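Local coordinates for protein DNA endonuclease I-CvuI (Chlorella vulgaris, PDB 5A77) that binds and cleaves DNA as an endonuclease of the LAGLIDADG family and is probably involved in intron homing, at residues Leu36-Val41 / Arg151-Lys156; Val41-Thr46 / Leu109-Lys114. All coordinates share one frame; numbering follows the deposited sequence.

Contact 1 (Leu36-Val41 / Arg151-Lys156); sequences LLKYQV and RECLKK. With nucleotides of chain C.
L37 meets L154 where the loop leading into strand 39-50 passes the C-terminal helix 147-156. Followed outward from the backbone, L37 places CB 3.8 Å from CD2 of L154. Its CG is turned beside its own backbone N (chi1 -43°), and of the two methyls beyond, CD2 lies 4.1 Å from the same CD2 of L154, so one leucine methyl is lodged against both the root and a branch of the other. Leucine suits both places, since each side chain is buried. C153, one residue earlier on the helix, offers its sulfur to two neighbours: SG is 4.2 Å from CG of K38 and 4.3 Å from CE2 of Y39, coming obliquely to the ring. K38 thus lends only its aliphatic base to the contact, while its chain bends at chi2 (-64°) and carries NZ off to a hydrogen bond with the carbonyl of E33. On the DNA side the backbone N of L36 donates a fairly straight hydrogen bond to OP2 of DC2 of chain C, 2.7 Å long (167°). A small, mainly apolar contact thus joins this loop to the last helix, while the same loop binds the DNA backbone through its main chain. Around it, L124 of helix 121-135 also touches L37, Y39 lies against I29 and S31 of strand 23-31, and helix 147-156 flanks the start of strand 39-50.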
loop_
_atom_site.group_PDB
_atom_site.type_symbol
_atom_site.label_atom_id
_atom_site.label_comp_id
_atom_site.label_asym_id
_atom_site.label_seq_id
_atom_site.Cartn_x
_atom_site.Cartn_y
_atom_site.Cartn_z
ATOM N N LEU B 36 -37.215 -7.410 -1.441
ATOM C CA LEU B 36 -38.287 -7.331 -2.447
ATOM C C LEU B 36 -37.749 -7.467 -3.862
ATOM O O LEU B 36 -38.252 -8.273 -4.635
ATOM C CB LEU B 36 -39.062 -6.016 -2.324
ATOM C CG LEU B 36 -40.549 -6.245 -2.036
ATOM C CD1 LEU B 36 -40.704 -7.030 -0.758
ATOM C CD2 LEU B 36 -41.333 -4.950 -1.960
ATOM N N LEU B 37 -36.713 -6.687 -4.174
ATOM C CA LEU B 37 -36.040 -6.694 -5.484
ATOM C C LEU B 37 -34.819 -7.620 -5.544
ATOM O O LEU B 37 -33.989 -7.485 -6.432
ATOM C CB LEU B 37 -35.595 -5.277 -5.857
ATOM C CG LEU B 37 -36.611 -4.170 -5.586
ATOM C CD1 LEU B 37 -36.011 -2.807 -5.850
ATOM C CD2 LEU B 37 -37.822 -4.390 -6.440
ATOM N N LYS B 38 -34.683 -8.520 -4.570
ATOM C CA LYS B 38 -33.659 -9.577 -4.607
ATOM C C LYS B 38 -32.187 -9.125 -4.541
ATOM O O LYS B 38 -31.304 -9.959 -4.318
ATOM C CB LYS B 38 -33.843 -10.430 -5.872
ATOM C CG LYS B 38 -35.151 -11.181 -5.933
ATOM C CD LYS B 38 -35.241 -12.193 -4.811
ATOM C CE LYS B 38 -36.655 -12.739 -4.657
ATOM N NZ LYS B 38 -36.707 -13.723 -3.539
ATOM N N TYR B 39 -31.905 -7.840 -4.747
ATOM C CA TYR B 39 -30.508 -7.398 -4.768
ATOM C C TYR B 39 -30.243 -6.117 -3.987
ATOM O O TYR B 39 -31.073 -5.209 -3.927
ATOM C CB TYR B 39 -30.013 -7.206 -6.218
ATOM C CG TYR B 39 -29.875 -8.491 -7.008
ATOM C CD1 TYR B 39 -28.763 -9.303 -6.861
ATOM C CD2 TYR B 39 -30.859 -8.892 -7.896
ATOM C CE1 TYR B 39 -28.633 -10.477 -7.582
ATOM C CE2 TYR B 39 -30.737 -10.065 -8.622
ATOM C CZ TYR B 39 -29.622 -10.852 -8.460
ATOM O OH TYR B 39 -29.497 -12.019 -9.178
ATOM N N GLN B 40 -29.052 -6.069 -3.409
ATOM C CA GLN B 40 -28.551 -4.923 -2.665
ATOM C C GLN B 40 -27.247 -4.498 -3.322
ATOM O O GLN B 40 -26.459 -5.348 -3.735
ATOM C CB GLN B 40 -28.323 -5.286 -1.181
ATOM C CG GLN B 40 -27.750 -4.163 -0.319
ATOM C CD GLN B 40 -26.793 -4.661 0.774
ATOM O OE1 GLN B 40 -26.504 -5.851 0.873
ATOM N NE2 GLN B 40 -26.283 -3.736 1.578
ATOM N N VAL B 41 -27.011 -3.200 -3.444
ATOM C CA VAL B 41 -25.700 -2.742 -3.887
ATOM C C VAL B 41 -24.898 -2.358 -2.641
ATOM O O VAL B 41 -25.286 -1.449 -1.898
ATOM C CB VAL B 41 -25.807 -1.574 -4.877
ATOM C CG1 VAL B 41 -24.466 -0.909 -5.071
ATOM C CG2 VAL B 41 -26.332 -2.076 -6.228
ATOM N N ARG B 151 -31.167 -6.544 -13.782
ATOM C CA ARG B 151 -32.164 -5.992 -14.684
ATOM C C ARG B 151 -33.116 -7.091 -15.152
ATOM O O ARG B 151 -34.334 -6.894 -15.203
ATOM C CB ARG B 151 -31.515 -5.309 -15.886
ATOM C CG ARG B 151 -31.885 -5.899 -17.222
ATOM C CD ARG B 151 -31.357 -5.066 -18.367
ATOM N NE ARG B 151 -31.773 -5.613 -19.657
ATOM C CZ ARG B 151 -32.981 -5.432 -20.178
ATOM N NH1 ARG B 151 -33.871 -4.724 -19.501
ATOM N NH2 ARG B 151 -33.302 -5.950 -21.362
ATOM N N GLU B 152 -32.578 -8.265 -15.445
ATOM C CA GLU B 152 -33.415 -9.282 -16.041
ATOM C C GLU B 152 -34.358 -9.924 -15.036
ATOM O O GLU B 152 -35.504 -10.223 -15.367
ATOM C CB GLU B 152 -32.537 -10.321 -16.755
ATOM C CG GLU B 152 -33.316 -11.117 -17.791
ATOM C CD GLU B 152 -33.686 -10.333 -19.069
ATOM O OE1 GLU B 152 -33.384 -9.117 -19.208
ATOM O OE2 GLU B 152 -34.325 -10.969 -19.933
ATOM N N CYS B 153 -33.879 -10.107 -13.812
ATOM C CA CYS B 153 -34.677 -10.700 -12.749
ATOM C C CYS B 153 -35.687 -9.674 -12.226
ATOM O O CYS B 153 -36.770 -10.026 -11.763
ATOM C CB CYS B 153 -33.773 -11.191 -11.619
ATOM S SG CYS B 153 -34.564 -11.522 -10.036
ATOM N N LEU B 154 -35.334 -8.396 -12.329
ATOM C CA LEU B 154 -36.266 -7.311 -12.062
ATOM C C LEU B 154 -37.397 -7.390 -13.069
ATOM O O LEU B 154 -38.572 -7.195 -12.726
ATOM C CB LEU B 154 -35.579 -5.951 -12.165
ATOM C CG LEU B 154 -34.757 -5.462 -10.975
ATOM C CD1 LEU B 154 -34.136 -4.096 -11.254
ATOM C CD2 LEU B 154 -35.590 -5.431 -9.697
ATOM N N LYS B 155 -37.026 -7.664 -14.318
ATOM C CA LYS B 155 -37.985 -7.827 -15.398
ATOM C C LYS B 155 -38.988 -8.922 -15.064
ATOM O O LYS B 155 -40.181 -8.765 -15.310
ATOM C CB LYS B 155 -37.252 -8.143 -16.707
ATOM C CG LYS B 155 -37.682 -7.310 -17.890
ATOM C CD LYS B 155 -36.544 -6.451 -18.430
ATOM C CE LYS B 155 -36.801 -6.136 -19.904
ATOM N NZ LYS B 155 -36.509 -4.724 -20.294
ATOM N N LYS B 156 -38.496 -10.022 -14.492
ATOM C CA LYS B 156 -39.340 -11.172 -14.153
ATOM C C LYS B 156 -40.111 -11.023 -12.842
ATOM O O LYS B 156 -40.974 -11.841 -12.546
ATOM C CB LYS B 156 -38.511 -12.460 -14.086
ATOM C CG LYS B 156 -37.455 -12.556 -15.154
ATOM C CD LYS B 156 -36.754 -13.910 -15.175
ATOM C CE LYS B 156 -36.392 -14.282 -16.605
ATOM N NZ LYS B 156 -35.891 -13.077 -17.337
ATOM P P DC C 2 -37.510 -4.264 0.994
ATOM O OP1 DC C 2 -38.586 -3.405 0.448
ATOM O OP2 DC C 2 -36.811 -5.249 0.131
ATOM O "O5'" DC C 2 -36.448 -3.288 1.687
ATOM C "C5'" DC C 2 -35.122 -3.733 1.968
ATOM C "C4'" DC C 2 -34.557 -2.993 3.163
ATOM O "O4'" DC C 2 -34.795 -3.785 4.356
ATOM C "C3'" DC C 2 -33.052 -2.733 3.099
ATOM O "O3'" DC C 2 -32.740 -1.373 3.432
ATOM C "C2'" DC C 2 -32.448 -3.712 4.110
ATOM C "C1'" DC C 2 -33.599 -4.000 5.063
ATOM N N1 DC C 2 -33.570 -5.411 5.551
ATOM C C2 DC C 2 -33.072 -5.680 6.818
ATOM O O2 DC C 2 -32.707 -4.733 7.534
ATOM N N3 DC C 2 -33.022 -6.968 7.241
ATOM C C4 DC C 2 -33.417 -7.955 6.433
ATOM N N4 DC C 2 -33.351 -9.213 6.895
ATOM C C5 DC C 2 -33.914 -7.696 5.128
ATOM C C6 DC C 2 -33.959 -6.424 4.727
ATOM O "O5'" DT C 1 -39.068 -9.368 3.317
ATOM C "C5'" DT C 1 -39.840 -8.393 2.591
ATOM C "C4'" DT C 1 -39.428 -6.972 2.958
ATOM O "O4'" DT C 1 -39.200 -6.886 4.390
ATOM C "C3'" DT C 1 -38.123 -6.468 2.316
ATOM O "O3'" DT C 1 -38.166 -5.046 2.229
ATOM C "C2'" DT C 1 -37.085 -6.901 3.337
ATOM C "C1'" DT C 1 -37.832 -6.536 4.619
ATOM N N1 DT C 1 -37.363 -7.229 5.846
ATOM C C2 DT C 1 -36.915 -6.471 6.897
ATOM O O2 DT C 1 -36.859 -5.250 6.859
ATOM N N3 DT C 1 -36.530 -7.194 8.008
ATOM C C4 DT C 1 -36.557 -8.572 8.153
ATOM O O4 DT C 1 -36.190 -9.132 9.176
ATOM C C5 DT C 1 -37.038 -9.306 7.008
ATOM C C7 DT C 1 -37.111 -10.806 7.054
ATOM C C6 DT C 1 -37.415 -8.606 5.920
ATOM P P DA C 3 -31.424 -0.683 2.805
ATOM O OP1 DA C 3 -31.514 0.753 3.170
ATOM O OP2 DA C 3 -31.292 -1.167 1.415
ATOM O "O5'" DA C 3 -30.174 -1.328 3.599
ATOM C "C5'" DA C 3 -29.834 -0.838 4.893
ATOM C "C4'" DA C 3 -28.713 -1.639 5.529
ATOM O "O4'" DA C 3 -29.217 -2.895 6.062
ATOM C "C3'" DA C 3 -27.548 -2.023 4.603
ATOM O "O3'" DA C 3 -26.363 -1.931 5.351
ATOM C "C2'" DA C 3 -27.861 -3.488 4.305
ATOM C "C1'" DA C 3 -28.312 -3.898 5.694
ATOM N N9 DA C 3 -28.935 -5.216 5.790
ATOM C C8 DA C 3 -29.670 -5.866 4.835
ATOM N N7 DA C 3 -30.081 -7.058 5.202
ATOM C C5 DA C 3 -29.571 -7.205 6.488
ATOM C C6 DA C 3 -29.660 -8.250 7.439
ATOM N N6 DA C 3 -30.307 -9.399 7.213
ATOM N N1 DA C 3 -29.040 -8.070 8.636
ATOM C C2 DA C 3 -28.377 -6.923 8.856
ATOM N N3 DA C 3 -28.226 -5.870 8.039
ATOM C C4 DA C 3 -28.859 -6.079 6.861
#

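Contact 2 (Val41-Thr46 / Leu109-Lys114); sequences VRVSLT and LQIIKK. With nucleotides of chain F.
V43 and I111 bring one methyl each together: CG1 of V43 lies 3.9 Å from CG2 of I111, the two side chains sliding past each other in opposite directions. The same CG2 of I111 also touches CG1 of V41, at 3.9 Å, and there the side chains cross at about a right angle. I111 sets CG2 anti to its backbone N, leaving that methyl to serve both valines. The other methyl of V43, CG2, rests 4.0 Å from CG1 of I112. Branched aliphatic residues fit here: valines two positions apart on the strand both face the helix, while successive isoleucines on the helix divide the work. The strand and helix axes are 9.5 Å apart at closest approach and run at 137° to each other. Farther out, L87 of helix 84-94 packs on V43, and I111 also touches A27 and L130. The backbone of R42 pairs with Q28 and that of V43 with G83. R42, between the valines, points away from the helix, and its NH1 donates a hydrogen bond to O4 of DT5 of chain F, 2.6 Å long and bent (139°), with O4 at the edge of the guanidinium near its plane. With an alanine here the guanidinium is gone, and O4 of the thymine is likely to lose this donor. The chemistry is therefore divided by alternation along the strand: purely apolar contacts hold the helix to one face of the sheet, while the other presents a charged donor bonded to a thymine, consistent with base recognition by the DNA-binding sheet of LAGLIDADG enzymes.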
loop_
_atom_site.group_PDB
_atom_site.type_symbol
_atom_site.label_atom_id
_atom_site.label_comp_id
_atom_site.label_asym_id
_atom_site.label_seq_id
_atom_site.Cartn_x
_atom_site.Cartn_y
_atom_site.Cartn_z
ATOM N N VAL B 41 -27.011 -3.200 -3.444
ATOM C CA VAL B 41 -25.700 -2.742 -3.887
ATOM C C VAL B 41 -24.898 -2.358 -2.641
ATOM O O VAL B 41 -25.286 -1.449 -1.898
ATOM C CB VAL B 41 -25.807 -1.574 -4.877
ATOM C CG1 VAL B 41 -24.466 -0.909 -5.071
ATOM C CG2 VAL B 41 -26.332 -2.076 -6.228
ATOM N N ARG B 42 -23.815 -3.091 -2.378
ATOM C CA ARG B 42 -23.001 -2.841 -1.192
ATOM C C ARG B 42 -21.855 -1.919 -1.558
ATOM O O ARG B 42 -21.148 -2.186 -2.510
ATOM C CB ARG B 42 -22.467 -4.159 -0.592
ATOM C CG ARG B 42 -21.413 -4.006 0.539
ATOM C CD ARG B 42 -20.970 -5.373 1.137
ATOM N NE ARG B 42 -22.122 -6.126 1.637
ATOM C CZ ARG B 42 -22.216 -7.454 1.677
ATOM N NH1 ARG B 42 -21.204 -8.209 1.259
ATOM N NH2 ARG B 42 -23.337 -8.026 2.126
ATOM N N VAL B 43 -21.698 -0.823 -0.821
ATOM C CA VAL B 43 -20.524 0.029 -0.941
ATOM C C VAL B 43 -19.556 -0.208 0.241
ATOM O O VAL B 43 -19.998 -0.403 1.384
ATOM C CB VAL B 43 -20.918 1.521 -1.014
ATOM C CG1 VAL B 43 -21.759 1.798 -2.259
ATOM C CG2 VAL B 43 -21.664 1.939 0.231
ATOM N N SER B 44 -18.248 -0.206 -0.024
ATOM C CA SER B 44 -17.266 -0.396 1.047
ATOM C C SER B 44 -15.852 0.071 0.738
ATOM O O SER B 44 -15.354 -0.079 -0.383
ATOM C CB SER B 44 -17.201 -1.871 1.462
ATOM O OG SER B 44 -16.968 -2.715 0.351
ATOM N N LEU B 45 -15.216 0.643 1.757
ATOM C CA LEU B 45 -13.775 0.841 1.759
ATOM C C LEU B 45 -13.156 -0.211 2.665
ATOM O O LEU B 45 -13.546 -0.335 3.827
ATOM C CB LEU B 45 -13.402 2.248 2.239
ATOM C CG LEU B 45 -11.912 2.607 2.319
ATOM C CD1 LEU B 45 -11.724 4.085 2.083
ATOM C CD2 LEU B 45 -11.317 2.238 3.665
ATOM N N THR B 46 -12.182 -0.959 2.156
ATOM C CA THR B 46 -11.544 -1.987 2.975
ATOM C C THR B 46 -10.023 -1.865 2.884
ATOM O O THR B 46 -9.478 -1.611 1.818
ATOM C CB THR B 46 -11.989 -3.401 2.541
ATOM O OG1 THR B 46 -13.306 -3.662 3.046
ATOM C CG2 THR B 46 -11.065 -4.453 3.121
ATOM N N LEU B 109 -19.348 7.451 -4.421
ATOM C CA LEU B 109 -20.132 8.568 -3.902
ATOM C C LEU B 109 -21.371 8.867 -4.765
ATOM O O LEU B 109 -22.388 9.327 -4.237
ATOM C CB LEU B 109 -19.273 9.822 -3.774
ATOM C CG LEU B 109 -18.266 9.752 -2.627
ATOM C CD1 LEU B 109 -17.442 11.017 -2.529
ATOM C CD2 LEU B 109 -18.981 9.464 -1.304
ATOM N N GLN B 110 -21.297 8.616 -6.076
ATOM C CA GLN B 110 -22.479 8.753 -6.922
ATOM C C GLN B 110 -23.482 7.650 -6.591
ATOM O O GLN B 110 -24.703 7.861 -6.675
ATOM C CB GLN B 110 -22.123 8.714 -8.420
ATOM C CG GLN B 110 -21.615 10.038 -8.995
ATOM C CD GLN B 110 -22.481 11.212 -8.595
ATOM O OE1 GLN B 110 -23.701 11.132 -8.647
ATOM N NE2 GLN B 110 -21.857 12.305 -8.180
ATOM N N ILE B 111 -22.971 6.476 -6.213
ATOM C CA ILE B 111 -23.854 5.384 -5.791
ATOM C C ILE B 111 -24.523 5.650 -4.445
ATOM O O ILE B 111 -25.692 5.331 -4.250
ATOM C CB ILE B 111 -23.115 4.044 -5.677
ATOM C CG1 ILE B 111 -22.465 3.663 -7.004
ATOM C CG2 ILE B 111 -24.073 2.947 -5.204
ATOM C CD1 ILE B 111 -21.902 2.252 -7.002
ATOM N N ILE B 112 -23.776 6.214 -3.501
ATOM C CA ILE B 112 -24.333 6.463 -2.180
ATOM C C ILE B 112 -25.463 7.482 -2.315
ATOM O O ILE B 112 -26.409 7.490 -1.518
ATOM C CB ILE B 112 -23.257 6.948 -1.185
ATOM C CG1 ILE B 112 -22.351 5.780 -0.770
ATOM C CG2 ILE B 112 -23.890 7.545 0.070
ATOM C CD1 ILE B 112 -21.068 6.212 -0.047
ATOM N N LYS B 113 -25.380 8.306 -3.356
ATOM C CA LYS B 113 -26.413 9.304 -3.624
ATOM C C LYS B 113 -27.805 8.690 -3.807
ATOM O O LYS B 113 -28.796 9.254 -3.345
ATOM C CB LYS B 113 -26.040 10.131 -4.853
ATOM C CG LYS B 113 -25.966 11.620 -4.574
ATOM C CD LYS B 113 -25.201 12.349 -5.664
ATOM C CE LYS B 113 -23.735 12.514 -5.263
ATOM N NZ LYS B 113 -23.085 13.717 -5.873
ATOM N N LYS B 114 -27.862 7.519 -4.439
ATOM C CA LYS B 114 -29.125 6.878 -4.772
ATOM C C LYS B 114 -29.575 5.733 -3.847
ATOM O O LYS B 114 -30.713 5.269 -3.958
ATOM C CB LYS B 114 -29.060 6.356 -6.201
ATOM C CG LYS B 114 -28.010 7.041 -7.035
ATOM C CD LYS B 114 -28.153 6.705 -8.494
ATOM C CE LYS B 114 -27.934 7.956 -9.301
ATOM N NZ LYS B 114 -28.438 7.795 -10.681
ATOM P P DT F 5 -22.533 -16.681 -3.222
ATOM O OP1 DT F 5 -22.951 -18.021 -3.691
ATOM O OP2 DT F 5 -23.453 -15.537 -3.398
ATOM O "O5'" DT F 5 -22.179 -16.731 -1.655
ATOM C "C5'" DT F 5 -21.033 -17.434 -1.193
ATOM C "C4'" DT F 5 -21.093 -17.621 0.312
ATOM O "O4'" DT F 5 -20.547 -16.451 0.979
ATOM C "C3'" DT F 5 -22.498 -17.817 0.887
ATOM O "O3'" DT F 5 -22.481 -18.863 1.853
ATOM C "C2'" DT F 5 -22.810 -16.465 1.529
ATOM C "C1'" DT F 5 -21.437 -16.019 1.989
ATOM N N1 DT F 5 -21.305 -14.541 2.123
ATOM C C2 DT F 5 -20.979 -14.000 3.342
ATOM O O2 DT F 5 -20.793 -14.670 4.344
ATOM N N3 DT F 5 -20.870 -12.633 3.350
ATOM C C4 DT F 5 -21.041 -11.769 2.282
ATOM O O4 DT F 5 -20.919 -10.551 2.396
ATOM C C5 DT F 5 -21.379 -12.402 1.025
ATOM C C7 DT F 5 -21.617 -11.569 -0.209
ATOM C C6 DT F 5 -21.490 -13.744 1.009
#

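How the contacts relate
From the N terminus the chain first passes through helix 6-22 and strand 23-31, then enters 36-41, where contact 1 opens. Residues 41-46 follow on the same strand, 39-50, and V41 belongs to both ranges. The chain next runs through helix 55-64, two further sheet strands and helix 84-94 before helix 102-114 returns to close the loop of contact 2. Only after helix 121-135 does helix 147-156 close contact 1, so the shorter loop is nested within the longer. The two contacts, with centres about 18 Å apart, tie down different helices: the last, 147-156, to the loop before the strand and its first residue, helix 102-114 to the strand farther along, close to the centre of the folded chain.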